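Long-range contacts in N-acetylglucosamine-6-phosphate deacetylase (Mycobacterium smegmatis, PDB 6FV4), which probably removes the acetyl group of N-acetylglucosamine 6-phosphate by metal-dependent hydrolysis of its amide bond, in carbohydrate metabolism: residues 23-28 with 342-347; 70-75 with 134-139; 180-185 with 204-209. The protein carries 1 engineered substitution. One frame throughout, in Å; residues are numbered along the deposited sequence.

Contact 1: residues 23-28 with 342-347; sequences TVLTGT and ALSLAV
L25 and G27 meet L343, S344 and V347 without a ring, amide or carboxylate among their side chains, so the flat groups here are peptides of the main chain. The branch CD2 of L25 sits over one face of the peptide joining L343 to S344, 3.9 Å from L343 C. It also lies 3.5 Å from S344 OG, an apolar methyl beside a hydroxyl, and the same methyl reaches L343 CB at 4.1 Å. With CG beside the backbone N (chi1 -78°), L25 turns CD2 onto this part of the helix.

V347, one helical turn beyond L343, takes the other end of the contact with both methyls. CG2 packs on L25 CB at 4.1 Å, while CG1 comes down on the bare CA of G27 at 3.8 Å. The backbone angles of G27 would themselves press a side chain against the preceding carbonyl, and glycine meets that demand.

Water 1 bridges the main chains, donating to S344 O (2.9 Å) and more weakly to G27 O. S344 OG has a weak bond of its own to D340 O inside the helix.

The strand 23-25 runs at 36° to the helix segment and pairs in parallel with strand 63-76, so the contact seats an N-terminal strand against helix 339-357 well away from the metal site. V347 also touches V65 and P66 of strand 63-76, and L25 touches T63. With L25 and V347 in van der Waals packing and the polar link passing through water 1, shape more than directed bonding probably sets how strand and helix sit.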
loop_
_atom_site.group_PDB
_atom_site.type_symbol
_atom_site.label_atom_id
_atom_site.label_comp_id
_atom_site.label_asym_id
_atom_site.label_seq_id
_atom_site.Cartn_x
_atom_site.Cartn_y
_atom_site.Cartn_z
ATOM N N THR B 23 -8.755 -13.873 -28.604
ATOM C CA THR B 23 -8.372 -13.989 -27.198
ATOM C C THR B 23 -9.609 -14.218 -26.344
ATOM O O THR B 23 -10.560 -13.440 -26.435
ATOM C CB THR B 23 -7.667 -12.730 -26.687
ATOM O OG1 THR B 23 -6.513 -12.440 -27.492
ATOM C CG2 THR B 23 -7.250 -12.931 -25.246
ATOM N N VAL B 24 -9.592 -15.259 -25.509
ATOM C CA VAL B 24 -10.672 -15.516 -24.559
ATOM C C VAL B 24 -10.079 -15.565 -23.157
ATOM O O VAL B 24 -9.245 -16.430 -22.856
ATOM C CB VAL B 24 -11.431 -16.813 -24.873
ATOM C CG1 VAL B 24 -12.480 -17.066 -23.807
ATOM C CG2 VAL B 24 -12.083 -16.730 -26.250
ATOM N N LEU B 25 -10.503 -14.635 -22.308
ATOM C CA LEU B 25 -10.150 -14.642 -20.898
ATOM C C LEU B 25 -11.296 -15.281 -20.126
ATOM O O LEU B 25 -12.449 -14.856 -20.252
ATOM C CB LEU B 25 -9.851 -13.226 -20.402
ATOM C CG LEU B 25 -8.440 -12.822 -20.850
ATOM C CD1 LEU B 25 -8.513 -11.868 -22.015
ATOM C CD2 LEU B 25 -7.657 -12.215 -19.712
ATOM N N THR B 26 -10.986 -16.334 -19.374
ATOM C CA THR B 26 -12.010 -17.106 -18.687
ATOM C C THR B 26 -12.196 -16.678 -17.246
ATOM O O THR B 26 -13.180 -17.078 -16.614
ATOM C CB THR B 26 -11.657 -18.604 -18.717
ATOM O OG1 THR B 26 -10.588 -18.857 -17.800
ATOM C CG2 THR B 26 -11.213 -19.017 -20.110
ATOM N N GLY B 27 -11.286 -15.876 -16.708
ATOM C CA GLY B 27 -11.239 -15.569 -15.298
ATOM C C GLY B 27 -10.010 -16.134 -14.620
ATOM O O GLY B 27 -9.542 -15.563 -13.627
ATOM N N THR B 28 -9.470 -17.238 -15.144
ATOM C CA THR B 28 -8.228 -17.811 -14.636
ATOM C C THR B 28 -7.179 -17.991 -15.731
ATOM O O THR B 28 -5.977 -17.988 -15.443
ATOM C CB THR B 28 -8.488 -19.165 -13.975
ATOM O OG1 THR B 28 -9.150 -20.028 -14.909
ATOM C CG2 THR B 28 -9.350 -18.999 -12.737
ATOM N N ALA B 342 -2.306 -7.254 -17.747
ATOM C CA ALA B 342 -3.256 -6.227 -17.334
ATOM C C ALA B 342 -4.695 -6.681 -17.566
ATOM O O ALA B 342 -5.561 -6.467 -16.714
ATOM C CB ALA B 342 -2.977 -4.919 -18.074
ATOM N N LEU B 343 -4.965 -7.286 -18.727
ATOM C CA LEU B 343 -6.277 -7.855 -19.001
ATOM C C LEU B 343 -6.628 -8.924 -17.985
ATOM O O LEU B 343 -7.780 -9.023 -17.548
ATOM C CB LEU B 343 -6.305 -8.439 -20.410
ATOM C CG LEU B 343 -6.320 -7.431 -21.555
ATOM C CD1 LEU B 343 -6.171 -8.169 -22.866
ATOM C CD2 LEU B 343 -7.593 -6.601 -21.552
ATOM N N SER B 344 -5.647 -9.749 -17.609
ATOM C CA SER B 344 -5.912 -10.834 -16.671
ATOM C C SER B 344 -6.223 -10.298 -15.281
ATOM O O SER B 344 -7.104 -10.823 -14.585
ATOM C CB SER B 344 -4.723 -11.792 -16.635
ATOM O OG SER B 344 -4.789 -12.660 -17.753
ATOM N N LEU B 345 -5.524 -9.246 -14.865
ATOM C CA LEU B 345 -5.843 -8.626 -13.588
ATOM C C LEU B 345 -7.210 -7.951 -13.639
ATOM O O LEU B 345 -8.025 -8.123 -12.734
ATOM C CB LEU B 345 -4.762 -7.619 -13.214
ATOM C CG LEU B 345 -5.008 -6.829 -11.933
ATOM C CD1 LEU B 345 -5.045 -7.756 -10.737
ATOM C CD2 LEU B 345 -3.930 -5.739 -11.779
ATOM N N ALA B 346 -7.476 -7.190 -14.707
ATOM C CA ALA B 346 -8.727 -6.452 -14.807
ATOM C C ALA B 346 -9.927 -7.396 -14.812
ATOM O O ALA B 346 -10.971 -7.080 -14.230
ATOM C CB ALA B 346 -8.706 -5.574 -16.059
ATOM N N VAL B 347 -9.785 -8.580 -15.421
ATOM C CA VAL B 347 -10.891 -9.535 -15.412
ATOM C C VAL B 347 -11.163 -10.031 -13.995
ATOM O O VAL B 347 -12.320 -10.182 -13.583
ATOM C CB VAL B 347 -10.611 -10.694 -16.387
ATOM C CG1 VAL B 347 -11.525 -11.876 -16.081
ATOM C CG2 VAL B 347 -10.833 -10.237 -17.800
HETATM O O HOH W 1 -8.357 -13.405 -15.142
#

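Contact 2: residues 70-75 with 134-139; sequences DTHLHG and GIHLEG. With ZN (zinc ion), chain H; CD (cadmium ion), chain J.
H72, H74 and E138 converge on the zinc ion, H72 NE2, H74 NE2 and E138 OE1 each binding at 2.1 Å. That forces OE1 to within 3.1 Å of H72 NE2, a closeness made by the shared metal and not by a hydrogen bond. The carboxylate is turned 84° to the H72 ring but only 11° to the H74 ring, so OE1 comes in at the edge of H74, near its plane. The other oxygen, E138 OE2, binds the cadmium ion at 2.4 Å. The carboxylate thus bridges the two metals, carried by a fully extended chain with CG anti to the backbone N (chi1 -171°).

H72-L73-H74 is the His-X-His motif associated with the first barrel strand of amidohydrolases, and E138 comes from strand 134-138; H150, H204 and H225 complete the protein ligands of the cadmium.

In the aromatic contact, H136 points an edge at a face of H72, a T-shaped pair with CE1 of H136 3.6 Å from H72 ND1. Second-shell hydrogen bonds fix both rings: H136 ND1 to S107 OG and NE2 to T178 OG1, while H72 ND1 pairs with E253 OE1.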
loop_
_atom_site.group_PDB
_atom_site.type_symbol
_atom_site.label_atom_id
_atom_site.label_comp_id
_atom_site.label_asym_id
_atom_site.label_seq_id
_atom_site.Cartn_x
_atom_site.Cartn_y
_atom_site.Cartn_z
ATOM N N ASP B 70 -20.936 -5.531 -11.545
ATOM C CA ASP B 70 -20.920 -4.240 -10.855
ATOM C C ASP B 70 -21.698 -4.366 -9.555
ATOM O O ASP B 70 -22.929 -4.505 -9.569
ATOM C CB ASP B 70 -21.501 -3.145 -11.745
ATOM C CG ASP B 70 -21.189 -1.746 -11.234
ATOM O OD1 ASP B 70 -21.572 -0.772 -11.929
ATOM O OD2 ASP B 70 -20.566 -1.615 -10.150
ATOM N N THR B 71 -20.990 -4.330 -8.431
ATOM C CA THR B 71 -21.599 -4.605 -7.138
ATOM C C THR B 71 -21.950 -3.346 -6.357
ATOM O O THR B 71 -22.314 -3.439 -5.182
ATOM C CB THR B 71 -20.688 -5.495 -6.292
ATOM O OG1 THR B 71 -19.397 -4.880 -6.152
ATOM C CG2 THR B 71 -20.525 -6.862 -6.956
ATOM N N HIS B 72 -21.878 -2.174 -6.972
ATOM C CA HIS B 72 -22.176 -0.946 -6.236
ATOM C C HIS B 72 -22.464 0.125 -7.287
ATOM O O HIS B 72 -21.533 0.681 -7.871
ATOM C CB HIS B 72 -21.013 -0.572 -5.322
ATOM C CG HIS B 72 -21.189 0.723 -4.577
ATOM N ND1 HIS B 72 -20.418 1.058 -3.488
ATOM C CD2 HIS B 72 -22.026 1.770 -4.775
ATOM C CE1 HIS B 72 -20.776 2.250 -3.043
ATOM N NE2 HIS B 72 -21.756 2.701 -3.805
ATOM N N LEU B 73 -23.746 0.388 -7.523
ATOM C CA LEU B 73 -24.152 1.442 -8.441
ATOM C C LEU B 73 -25.564 1.878 -8.090
ATOM O O LEU B 73 -26.344 1.116 -7.510
ATOM C CB LEU B 73 -24.088 1.008 -9.904
ATOM C CG LEU B 73 -25.063 -0.063 -10.365
ATOM C CD1 LEU B 73 -25.252 0.055 -11.877
ATOM C CD2 LEU B 73 -24.532 -1.431 -9.992
ATOM N N HIS B 74 -25.880 3.118 -8.472
ATOM C CA HIS B 74 -27.127 3.762 -8.074
ATOM C C HIS B 74 -28.105 3.943 -9.214
ATOM O O HIS B 74 -29.303 4.104 -8.961
ATOM C CB HIS B 74 -26.825 5.130 -7.437
ATOM C CG HIS B 74 -26.032 5.017 -6.180
ATOM N ND1 HIS B 74 -26.615 4.782 -4.954
ATOM C CD2 HIS B 74 -24.694 5.043 -5.963
ATOM C CE1 HIS B 74 -25.673 4.693 -4.029
ATOM N NE2 HIS B 74 -24.501 4.855 -4.617
ATOM N N GLY B 75 -27.633 3.895 -10.453
ATOM C CA GLY B 75 -28.547 3.986 -11.570
ATOM C C GLY B 75 -27.796 4.226 -12.855
ATOM O O GLY B 75 -26.610 3.904 -12.968
ATOM N N GLY B 134 -29.280 -8.222 -6.658
ATOM C CA GLY B 134 -29.157 -8.037 -5.230
ATOM C C GLY B 134 -29.357 -6.578 -4.918
ATOM O O GLY B 134 -29.508 -5.748 -5.816
ATOM N N ILE B 135 -29.357 -6.278 -3.620
ATOM C CA ILE B 135 -29.506 -4.918 -3.114
ATOM C C ILE B 135 -28.347 -4.616 -2.180
ATOM O O ILE B 135 -27.919 -5.474 -1.399
ATOM C CB ILE B 135 -30.846 -4.715 -2.371
ATOM C CG1 ILE B 135 -32.030 -5.084 -3.271
ATOM C CG2 ILE B 135 -30.950 -3.258 -1.871
ATOM C CD1 ILE B 135 -33.406 -5.207 -2.498
ATOM N N HIS B 136 -27.852 -3.389 -2.252
ATOM C CA HIS B 136 -26.821 -2.888 -1.364
ATOM C C HIS B 136 -27.383 -1.678 -0.636
ATOM O O HIS B 136 -27.824 -0.716 -1.277
ATOM C CB HIS B 136 -25.575 -2.525 -2.172
ATOM C CG HIS B 136 -24.576 -1.686 -1.438
ATOM N ND1 HIS B 136 -23.793 -0.752 -2.082
ATOM C CD2 HIS B 136 -24.191 -1.663 -0.138
ATOM C CE1 HIS B 136 -22.991 -0.168 -1.211
ATOM N NE2 HIS B 136 -23.198 -0.712 -0.027
ATOM N N LEU B 137 -27.383 -1.723 0.692
ATOM C CA LEU B 137 -27.812 -0.574 1.486
ATOM C C LEU B 137 -26.577 0.237 1.846
ATOM O O LEU B 137 -25.850 -0.100 2.787
ATOM C CB LEU B 137 -28.559 -1.018 2.736
ATOM C CG LEU B 137 -29.697 -2.012 2.475
ATOM C CD1 LEU B 137 -30.315 -2.407 3.799
ATOM C CD2 LEU B 137 -30.716 -1.404 1.542
ATOM N N GLU B 138 -26.330 1.301 1.083
ATOM C CA GLU B 138 -25.261 2.252 1.405
ATOM C C GLU B 138 -25.846 3.371 2.264
ATOM O O GLU B 138 -26.054 4.506 1.828
ATOM C CB GLU B 138 -24.614 2.799 0.147
ATOM C CG GLU B 138 -23.353 3.623 0.498
ATOM C CD GLU B 138 -22.637 4.146 -0.702
ATOM O OE1 GLU B 138 -23.313 4.395 -1.702
ATOM O OE2 GLU B 138 -21.402 4.316 -0.636
ATOM N N GLY B 139 -26.117 3.012 3.515
ATOM C CA GLY B 139 -26.876 3.852 4.408
ATOM C C GLY B 139 -28.068 3.074 4.936
ATOM O O GLY B 139 -28.502 2.085 4.337
HETATM ZN ZN ZN H . -22.663 4.612 -3.657
HETATM CD CD CD J . -20.862 6.591 -1.271
HETATM O O HOH W 2 -19.761 8.855 -1.891
#

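Contact 3: residues 180-185 with 204-209; sequences APERDG and HTEATY. With CD (cadmium ion), chain J.
E182 reaches across to T205 and E206, linking a type I beta turn (A180 to R183) with an ST turn headed by T205. The hydroxyl T205 OG1 donates to E182 OE1 at 2.6 Å, meeting it on the syn side and 28° out of the carboxylate plane. The second oxygen, E182 OE2, takes the backbone N of E206 at 2.8 Å from above that plane. Two donors from one loop therefore hold both oxygens and limit rotation of the group.

The E182 chain gets there by folding: CG sits between the backbone N and the carbonyl carbon (chi1 73°), and the chain bends again at chi2. T205 OG1 also accepts from A207 N at 2.9 Å, the bond that closes the ST turn. Around it, P181 CD packs against A207 CB, while A180 CB touches T205 CB at 3.8 Å.

Further out, E206 turns its carboxylate away to T144 OG1 and R146, the latter a salt bridge. Both loops follow barrel strands, 174-179 and 199-202. The second carries the metal ligand H204, T205's neighbour in the chain; H204 NE2 binds the cadmium ion at 2.3 Å.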
loop_
_atom_site.group_PDB
_atom_site.type_symbol
_atom_site.label_atom_id
_atom_site.label_comp_id
_atom_site.label_asym_id
_atom_site.label_seq_id
_atom_site.Cartn_x
_atom_site.Cartn_y
_atom_site.Cartn_z
ATOM N N ALA B 180 -20.765 2.102 9.129
ATOM C CA ALA B 180 -19.706 2.911 9.721
ATOM C C ALA B 180 -19.348 2.325 11.083
ATOM O O ALA B 180 -20.212 2.274 11.968
ATOM C CB ALA B 180 -20.141 4.369 9.860
ATOM N N PRO B 181 -18.106 1.863 11.291
ATOM C CA PRO B 181 -17.801 1.048 12.482
ATOM C C PRO B 181 -17.809 1.792 13.814
ATOM O O PRO B 181 -17.708 1.121 14.849
ATOM C CB PRO B 181 -16.393 0.507 12.184
ATOM C CG PRO B 181 -16.246 0.580 10.723
ATOM C CD PRO B 181 -17.027 1.784 10.289
ATOM N N GLU B 182 -17.908 3.125 13.842
ATOM C CA GLU B 182 -17.786 3.858 15.097
ATOM C C GLU B 182 -19.125 4.207 15.740
ATOM O O GLU B 182 -19.133 4.667 16.887
ATOM C CB GLU B 182 -16.961 5.141 14.898
ATOM C CG GLU B 182 -17.660 6.269 14.148
ATOM C CD GLU B 182 -17.540 6.138 12.639
ATOM O OE1 GLU B 182 -17.511 4.990 12.140
ATOM O OE2 GLU B 182 -17.491 7.178 11.950
ATOM N N ARG B 183 -20.247 3.978 15.057
ATOM C CA ARG B 183 -21.552 4.244 15.658
ATOM C C ARG B 183 -21.869 3.226 16.749
ATOM O O ARG B 183 -21.495 2.051 16.663
ATOM C CB ARG B 183 -22.653 4.226 14.596
ATOM C CG ARG B 183 -22.497 5.286 13.524
ATOM C CD ARG B 183 -23.818 5.564 12.851
ATOM N NE ARG B 183 -24.682 6.380 13.708
ATOM C CZ ARG B 183 -24.907 7.671 13.510
ATOM N NH1 ARG B 183 -24.347 8.286 12.480
ATOM N NH2 ARG B 183 -25.687 8.348 14.340
ATOM N N ASP B 184 -22.544 3.693 17.795
ATOM C CA ASP B 184 -23.078 2.785 18.805
ATOM C C ASP B 184 -23.861 1.665 18.135
ATOM O O ASP B 184 -24.723 1.918 17.286
ATOM C CB ASP B 184 -23.980 3.539 19.785
ATOM C CG ASP B 184 -23.206 4.502 20.668
ATOM O OD1 ASP B 184 -22.102 4.132 21.128
ATOM O OD2 ASP B 184 -23.708 5.624 20.914
ATOM N N GLY B 185 -23.521 0.420 18.487
ATOM C CA GLY B 185 -24.179 -0.755 17.953
ATOM C C GLY B 185 -23.639 -1.295 16.644
ATOM O O GLY B 185 -24.192 -2.280 16.133
ATOM N N HIS B 204 -18.083 5.108 4.541
ATOM C CA HIS B 204 -18.717 6.349 4.994
ATOM C C HIS B 204 -18.506 6.576 6.487
ATOM O O HIS B 204 -19.449 6.737 7.259
ATOM C CB HIS B 204 -20.207 6.342 4.651
ATOM C CG HIS B 204 -20.466 6.687 3.228
ATOM N ND1 HIS B 204 -20.842 7.950 2.824
ATOM C CD2 HIS B 204 -20.359 5.943 2.105
ATOM C CE1 HIS B 204 -20.967 7.969 1.511
ATOM N NE2 HIS B 204 -20.673 6.766 1.049
ATOM N N THR B 205 -17.230 6.603 6.878
ATOM C CA THR B 205 -16.892 6.453 8.277
ATOM C C THR B 205 -15.663 7.281 8.623
ATOM O O THR B 205 -14.776 7.491 7.794
ATOM C CB THR B 205 -16.655 4.975 8.606
ATOM O OG1 THR B 205 -16.177 4.850 9.949
ATOM C CG2 THR B 205 -15.649 4.360 7.643
ATOM N N GLU B 206 -15.656 7.762 9.864
ATOM C CA GLU B 206 -14.523 8.394 10.514
ATOM C C GLU B 206 -13.856 7.453 11.515
ATOM O O GLU B 206 -13.169 7.918 12.430
ATOM C CB GLU B 206 -14.980 9.685 11.206
ATOM C CG GLU B 206 -15.657 10.696 10.271
ATOM C CD GLU B 206 -14.714 11.209 9.189
ATOM O OE1 GLU B 206 -13.492 11.325 9.459
ATOM O OE2 GLU B 206 -15.188 11.499 8.065
ATOM N N ALA B 207 -14.055 6.139 11.358
ATOM C CA ALA B 207 -13.511 5.169 12.296
ATOM C C ALA B 207 -11.989 5.181 12.282
ATOM O O ALA B 207 -11.354 5.452 11.263
ATOM C CB ALA B 207 -13.990 3.760 11.955
ATOM N N THR B 208 -11.405 4.853 13.424
ATOM C CA THR B 208 -9.967 4.703 13.485
ATOM C C THR B 208 -9.565 3.335 12.931
ATOM O O THR B 208 -10.405 2.472 12.631
ATOM C CB THR B 208 -9.473 4.881 14.920
ATOM O OG1 THR B 208 -9.935 3.787 15.721
ATOM C CG2 THR B 208 -9.997 6.199 15.517
ATOM N N TYR B 209 -8.253 3.156 12.786
ATOM C CA TYR B 209 -7.703 1.860 12.405
ATOM C C TYR B 209 -8.196 0.757 13.334
ATOM O O TYR B 209 -8.623 -0.308 12.876
ATOM C CB TYR B 209 -6.167 1.923 12.413
ATOM C CG TYR B 209 -5.510 0.551 12.340
ATOM C CD1 TYR B 209 -5.297 -0.076 11.120
ATOM C CD2 TYR B 209 -5.120 -0.117 13.492
ATOM C CE1 TYR B 209 -4.707 -1.339 11.054
ATOM C CE2 TYR B 209 -4.528 -1.380 13.433
ATOM C CZ TYR B 209 -4.332 -1.981 12.215
ATOM O OH TYR B 209 -3.756 -3.229 12.156
HETATM CD CD CD J . -20.862 6.591 -1.271
HETATM O O HOH W 2 -19.761 8.855 -1.891
#

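From the N terminus, residues 23-28 open the longest loop, which contact 1 closes only at 342-347 on helix 339-357. Contacts 2 and 3 both nest inside it and follow one another in series. Contact 2 closes at 134-139 the loop opened at 70-75, joining strand 63-76 to strand 134-138; contact 3 closes a short loop at 204-209, tying together the loops after strands 174-179 and 199-202. These two meet at the cadmium ion, where E138 OE2 and H204 NE2 lie 3.1 Å apart and water 2 is shared. Contact 1 stands apart, its centre about 25 Å from that of contact 2, although strands 23-25 and 63-76 are paired neighbours; contact 3 lies across the chain's centre from it.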